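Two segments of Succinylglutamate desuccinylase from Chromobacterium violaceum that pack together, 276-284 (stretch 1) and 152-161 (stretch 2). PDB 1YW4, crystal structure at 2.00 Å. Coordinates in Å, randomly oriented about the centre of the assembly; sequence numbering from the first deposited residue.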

ATOM      1  N   ALA A 276     -18.096   0.840  19.593  1.00 35.70           N
ATOM      2  CA  ALA A 276     -18.175   1.021  21.040  1.00 35.46           C
ATOM      3  C   ALA A 276     -17.132   2.038  21.492  1.00 35.03           C
ATOM      4  O   ALA A 276     -16.036   2.105  20.935  1.00 33.36           O
ATOM      5  CB  ALA A 276     -17.946  -0.311  21.742  1.00 35.72           C
ATOM      6  N   ASP A 277     -17.475   2.822  22.508  1.00 35.99           N
ATOM      7  CA  ASP A 277     -16.571   3.846  23.022  1.00 36.61           C
ATOM      8  C   ASP A 277     -15.234   3.257  23.458  1.00 34.52           C
ATOM      9  O   ASP A 277     -14.221   3.953  23.488  1.00 34.09           O
ATOM     10  CB  ASP A 277     -17.214   4.572  24.204  1.00 40.55           C
ATOM     11  CG  ASP A 277     -16.456   5.823  24.599  1.00 44.26           C
ATOM     12  OD1 ASP A 277     -16.511   6.819  23.843  1.00 47.10           O
ATOM     13  OD2 ASP A 277     -15.799   5.813  25.663  1.00 47.39           O
ATOM     14  N   SER A 278     -15.238   1.972  23.795  1.00 33.01           N
ATOM     15  CA  SER A 278     -14.027   1.292  24.236  1.00 32.36           C
ATOM     16  C   SER A 278     -13.403   0.425  23.144  1.00 30.74           C
ATOM     17  O   SER A 278     -12.600  -0.459  23.441  1.00 31.65           O
ATOM     18  CB  SER A 278     -14.338   0.407  25.442  1.00 32.84           C
ATOM     19  OG  SER A 278     -15.136  -0.700  25.051  1.00 36.90           O
ATOM     20  N   VAL A 279     -13.771   0.660  21.888  1.00 30.09           N
ATOM     21  CA  VAL A 279     -13.217  -0.130  20.787  1.00 28.62           C
ATOM     22  C   VAL A 279     -11.687  -0.122  20.827  1.00 28.27           C
ATOM     23  O   VAL A 279     -11.067   0.930  20.987  1.00 27.80           O
ATOM     24  CB  VAL A 279     -13.699   0.404  19.406  1.00 30.31           C
ATOM     25  CG1 VAL A 279     -13.262   1.844  19.212  1.00 28.68           C
ATOM     26  CG2 VAL A 279     -13.156  -0.477  18.288  1.00 29.33           C
ATOM     27  N   GLU A 280     -11.080  -1.298  20.688  1.00 26.99           N
ATOM     28  CA  GLU A 280      -9.622  -1.417  20.721  1.00 26.34           C
ATOM     29  C   GLU A 280      -8.962  -0.893  19.452  1.00 25.28           C
ATOM     30  O   GLU A 280      -9.566  -0.896  18.378  1.00 22.93           O
ATOM     31  CB  GLU A 280      -9.209  -2.880  20.925  1.00 28.30           C
ATOM     32  CG  GLU A 280      -9.496  -3.430  22.314  1.00 31.91           C
ATOM     33  CD  GLU A 280      -9.075  -4.878  22.478  1.00 34.59           C
ATOM     34  OE1 GLU A 280      -9.156  -5.388  23.615  1.00 38.64           O
ATOM     35  OE2 GLU A 280      -8.667  -5.511  21.481  1.00 36.21           O
ATOM     36  N   ASN A 281      -7.716  -0.442  19.582  1.00 22.96           N
ATOM     37  CA  ASN A 281      -6.983   0.051  18.426  1.00 20.76           C
ATOM     38  C   ASN A 281      -6.688  -1.123  17.501  1.00 18.92           C
ATOM     39  O   ASN A 281      -6.507  -2.258  17.956  1.00 19.19           O
ATOM     40  CB  ASN A 281      -5.654   0.701  18.835  1.00 19.06           C
ATOM     41  CG  ASN A 281      -5.833   2.075  19.442  1.00 21.05           C
ATOM     42  OD1 ASN A 281      -6.482   2.946  18.856  1.00 17.30           O
ATOM     43  ND2 ASN A 281      -5.242   2.285  20.622  1.00 19.77           N
ATOM     44  N   PHE A 282      -6.632  -0.828  16.207  1.00 18.88           N
ATOM     45  CA  PHE A 282      -6.362  -1.811  15.161  1.00 19.95           C
ATOM     46  C   PHE A 282      -7.517  -2.781  14.965  1.00 21.33           C
ATOM     47  O   PHE A 282      -7.341  -3.863  14.409  1.00 20.08           O
ATOM     48  CB  PHE A 282      -5.069  -2.573  15.465  1.00 19.52           C
ATOM     49  CG  PHE A 282      -3.829  -1.726  15.354  1.00 19.80           C
ATOM     50  CD1 PHE A 282      -3.394  -1.260  14.114  1.00 19.96           C
ATOM     51  CD2 PHE A 282      -3.101  -1.386  16.492  1.00 19.52           C
ATOM     52  CE1 PHE A 282      -2.248  -0.464  14.012  1.00 20.22           C
ATOM     53  CE2 PHE A 282      -1.957  -0.594  16.399  1.00 21.15           C
ATOM     54  CZ  PHE A 282      -1.528  -0.132  15.161  1.00 18.57           C
ATOM     55  N   THR A 283      -8.703  -2.395  15.427  1.00 21.40           N
ATOM     56  CA  THR A 283      -9.874  -3.247  15.252  1.00 23.16           C
ATOM     57  C   THR A 283     -10.175  -3.334  13.758  1.00 22.43           C
ATOM     58  O   THR A 283     -10.308  -2.310  13.090  1.00 22.69           O
ATOM     59  CB  THR A 283     -11.109  -2.677  15.972  1.00 23.78           C
ATOM     60  OG1 THR A 283     -10.926  -2.775  17.388  1.00 22.44           O
ATOM     61  CG2 THR A 283     -12.359  -3.444  15.572  1.00 22.21           C
ATOM     62  N   LEU A 284     -10.279  -4.560  13.248  1.00 22.73           N
ATOM     63  CA  LEU A 284     -10.554  -4.816  11.836  1.00 23.34           C
ATOM     64  C   LEU A 284     -11.955  -4.364  11.415  1.00 23.89           C
ATOM     65  O   LEU A 284     -12.942  -4.657  12.094  1.00 24.72           O
ATOM     66  CB  LEU A 284     -10.404  -6.314  11.535  1.00 24.23           C
ATOM     67  CG  LEU A 284     -10.555  -6.773  10.077  1.00 25.55           C
ATOM     68  CD1 LEU A 284      -9.233  -6.568   9.340  1.00 25.86           C
ATOM     69  CD2 LEU A 284     -10.946  -8.262  10.029  1.00 27.62           C
TER
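Stretch 2 (152-161) IRGSVFEKFA

Stretch 2 lies alongside stretch 1 as a loop, extended from R153 to S155 and bent at V156, joined to it at one point by a true backbone bridge. At that point N281 and S155 face each other, their CA atoms 4.3 Å apart. The amide N of N281 donates to G154 O at 2.8 Å, and one residue past S155, V156 N donates to N281 O at 2.9 Å; both bonds are nearly straight. This pattern, in which N281 bonds to the residues before and after S155, is that of a parallel bridge, so the two chains advance in the same direction. R153 lies against the 277-279 backbone, and V156, F157 and F160 gather around F282. The bridge stands alone; stretch 1 goes into a type II turn from E280 to T283, and beyond V156 the second chain turns off towards a strand that includes F160 and A161 and continues beyond the stretch.

At the beginning of the contact, the CA-to-CB bond of R153 points toward stretch 1. Its chi1 and chi2 are both t, which carries the chain outward, and chi3 at m with chi4 at -70° then bends the guanidinium into the type I turn from A276 to V279. There R153 NH1 donates to D277 O at 3.0 Å and to V279 O at 2.9 Å, both acceptors lying near the guanidinium plane. Arginine suits this place because its long chain reaches the turn and its planar head offers several N-H groups. R153 NH2 reaches a water at 3.1 Å, which in turn donates to D277 O at 2.7 Å. D277, with chi1 t, also receives a weak bond from this water at OD1, 2.6 Å away.

G154 passes close to the backbone of E280: G154 O lies 3.3 Å from E280 CA, a CA-H...O contact beside the stronger bond to N281. E280, with chi1 m and chi2 t, carries its carboxylate beside the S155-V156 backbone, with OE2 of E280 3.6 Å from V156 N. The CA-to-CB bond of S155 points away overall; with chi1 t, S155 OG accepts from F157 N at 3.1 Å and lies at the edge of the F282 ring, 3.3 Å from F282 CD2. Its 3.3 Å approach to N281 O is at most a weak bond. N281, with chi1 m, places OD1 3.6 Å from R153 CD; N281 ND2 donates to a water at 3.2 Å that also bonds R153 O at 2.8 Å. An asparagine amide can thus serve a buried site that needs polar partners.

The apolar centre is F282. Its phi of 70° is the left-handed value expected at the third position of a type II turn, and its CA-to-CB bond points toward stretch 2. With chi1 m the ring packs against two other phenylalanines. Its edge meets the face of F160, with ring centroids 4.7 Å apart and planes at 83°; F160 adopts chi1 p. F157, chi1 m, turns its own edge to the face of F282 in an offset arrangement, F157 CD2 coming to 3.6 Å from F282 CG. V156, chi1 t, adds to the apolar surface, V156 CB lying 4.2 Å from F282 CB. Beyond F282, the m rotamer of T283 lets T283 OG1 donate to E280 O at 2.5 Å, tying the side chain back across the turn.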

ATOM      1  N   ILE A 152      -4.371   3.825  27.723  1.00 18.75           N
ATOM      2  CA  ILE A 152      -5.607   3.438  28.396  1.00 19.39           C
ATOM      3  C   ILE A 152      -6.431   2.540  27.474  1.00 18.89           C
ATOM      4  O   ILE A 152      -6.902   1.486  27.892  1.00 18.99           O
ATOM      5  CB  ILE A 152      -6.469   4.672  28.766  1.00 21.65           C
ATOM      6  CG1 ILE A 152      -5.792   5.494  29.867  1.00 24.10           C
ATOM      7  CG2 ILE A 152      -7.859   4.224  29.226  1.00 24.28           C
ATOM      8  CD1 ILE A 152      -4.589   6.289  29.406  1.00 27.89           C
ATOM      9  N   ARG A 153      -6.612   2.962  26.224  1.00 20.18           N
ATOM     10  CA  ARG A 153      -7.385   2.179  25.252  1.00 19.48           C
ATOM     11  C   ARG A 153      -6.571   0.958  24.835  1.00 19.66           C
ATOM     12  O   ARG A 153      -5.391   1.079  24.501  1.00 19.67           O
ATOM     13  CB  ARG A 153      -7.719   3.029  24.017  1.00 18.94           C
ATOM     14  CG  ARG A 153      -8.534   2.303  22.933  1.00 22.66           C
ATOM     15  CD  ARG A 153      -8.717   3.166  21.688  1.00 21.06           C
ATOM     16  NE  ARG A 153      -9.377   4.439  21.983  1.00 22.63           N
ATOM     17  CZ  ARG A 153     -10.654   4.557  22.330  1.00 22.95           C
ATOM     18  NH1 ARG A 153     -11.420   3.475  22.425  1.00 23.47           N
ATOM     19  NH2 ARG A 153     -11.164   5.756  22.579  1.00 24.71           N
ATOM     20  N   GLY A 154      -7.207  -0.210  24.866  1.00 19.68           N
ATOM     21  CA  GLY A 154      -6.539  -1.444  24.492  1.00 18.54           C
ATOM     22  C   GLY A 154      -6.331  -1.567  22.995  1.00 19.05           C
ATOM     23  O   GLY A 154      -6.760  -0.708  22.220  1.00 20.07           O
ATOM     24  N   SER A 155      -5.686  -2.646  22.576  1.00 18.33           N
ATOM     25  CA  SER A 155      -5.414  -2.841  21.164  1.00 21.32           C
ATOM     26  C   SER A 155      -5.411  -4.309  20.737  1.00 21.46           C
ATOM     27  O   SER A 155      -5.086  -5.187  21.530  1.00 21.55           O
ATOM     28  CB  SER A 155      -4.066  -2.200  20.829  1.00 20.96           C
ATOM     29  OG  SER A 155      -3.622  -2.565  19.540  1.00 21.60           O
ATOM     30  N   VAL A 156      -5.775  -4.572  19.485  1.00 24.13           N
ATOM     31  CA  VAL A 156      -5.775  -5.940  18.969  1.00 25.14           C
ATOM     32  C   VAL A 156      -4.342  -6.453  19.020  1.00 24.94           C
ATOM     33  O   VAL A 156      -4.098  -7.642  19.242  1.00 24.10           O
ATOM     34  CB  VAL A 156      -6.267  -6.002  17.514  1.00 26.27           C
ATOM     35  CG1 VAL A 156      -6.001  -7.398  16.935  1.00 27.92           C
ATOM     36  CG2 VAL A 156      -7.751  -5.677  17.460  1.00 26.30           C
ATOM     37  N   PHE A 157      -3.396  -5.544  18.804  1.00 23.55           N
ATOM     38  CA  PHE A 157      -1.983  -5.880  18.852  1.00 24.41           C
ATOM     39  C   PHE A 157      -1.448  -5.272  20.140  1.00 25.32           C
ATOM     40  O   PHE A 157      -0.983  -4.134  20.151  1.00 26.36           O
ATOM     41  CB  PHE A 157      -1.248  -5.299  17.635  1.00 24.10           C
ATOM     42  CG  PHE A 157      -1.741  -5.839  16.320  1.00 23.53           C
ATOM     43  CD1 PHE A 157      -1.517  -7.168  15.972  1.00 23.76           C
ATOM     44  CD2 PHE A 157      -2.437  -5.025  15.438  1.00 23.24           C
ATOM     45  CE1 PHE A 157      -1.983  -7.678  14.759  1.00 23.36           C
ATOM     46  CE2 PHE A 157      -2.908  -5.523  14.219  1.00 24.15           C
ATOM     47  CZ  PHE A 157      -2.678  -6.853  13.883  1.00 25.11           C
ATOM     48  N   GLU A 158      -1.562  -6.037  21.222  1.00 26.09           N
ATOM     49  CA  GLU A 158      -1.124  -5.643  22.558  1.00 27.01           C
ATOM     50  C   GLU A 158       0.034  -4.654  22.534  1.00 25.49           C
ATOM     51  O   GLU A 158      -0.099  -3.509  22.957  1.00 24.51           O
ATOM     52  CB  GLU A 158      -0.703  -6.891  23.342  1.00 30.74           C
ATOM     53  CG  GLU A 158      -1.520  -7.174  24.590  1.00 38.64           C
ATOM     54  CD  GLU A 158      -1.119  -6.307  25.764  1.00 42.40           C
ATOM     55  OE1 GLU A 158       0.044  -6.426  26.211  1.00 44.17           O
ATOM     56  OE2 GLU A 158      -1.963  -5.514  26.241  1.00 44.83           O
ATOM     57  N   LYS A 159       1.171  -5.108  22.029  1.00 23.52           N
ATOM     58  CA  LYS A 159       2.349  -4.272  21.958  1.00 23.60           C
ATOM     59  C   LYS A 159       2.660  -3.940  20.504  1.00 22.35           C
ATOM     60  O   LYS A 159       2.763  -4.837  19.668  1.00 19.25           O
ATOM     61  CB  LYS A 159       3.519  -5.004  22.613  1.00 24.77           C
ATOM     62  CG  LYS A 159       3.253  -5.348  24.077  1.00 27.72           C
ATOM     63  CD  LYS A 159       4.279  -6.315  24.627  1.00 32.27           C
ATOM     64  CE  LYS A 159       4.201  -7.655  23.918  1.00 36.30           C
ATOM     65  NZ  LYS A 159       5.269  -8.595  24.370  1.00 38.62           N
ATOM     66  N   PHE A 160       2.779  -2.651  20.195  1.00 17.86           N
ATOM     67  CA  PHE A 160       3.089  -2.259  18.831  1.00 16.92           C
ATOM     68  C   PHE A 160       3.994  -1.039  18.771  1.00 17.01           C
ATOM     69  O   PHE A 160       4.178  -0.332  19.762  1.00 15.48           O
ATOM     70  CB  PHE A 160       1.797  -2.050  18.020  1.00 15.29           C
ATOM     71  CG  PHE A 160       0.987  -0.843  18.425  1.00 16.13           C
ATOM     72  CD1 PHE A 160       1.207   0.391  17.827  1.00 15.91           C
ATOM     73  CD2 PHE A 160      -0.004  -0.944  19.407  1.00 16.31           C
ATOM     74  CE1 PHE A 160       0.457   1.510  18.199  1.00 15.56           C
ATOM     75  CE2 PHE A 160      -0.756   0.166  19.786  1.00 12.70           C
ATOM     76  CZ  PHE A 160      -0.525   1.394  19.181  1.00 16.79           C
ATOM     77  N   ALA A 161       4.586  -0.817  17.605  1.00 17.36           N
ATOM     78  CA  ALA A 161       5.487   0.305  17.428  1.00 18.63           C
ATOM     79  C   ALA A 161       5.010   1.235  16.328  1.00 18.44           C
ATOM     80  O   ALA A 161       4.266   0.835  15.433  1.00 18.06           O
ATOM     81  CB  ALA A 161       6.890  -0.200  17.107  1.00 16.80           C
TER
HETATM   82  O   HOH W   1      -3.371   0.745  22.644  1.00 15.86           O
HETATM   83  O   HOH W   2     -14.214   6.514  22.700  1.00 48.03           O
HETATM   84  O   HOH W   3     -10.236  -0.453  25.020  1.00 15.36           O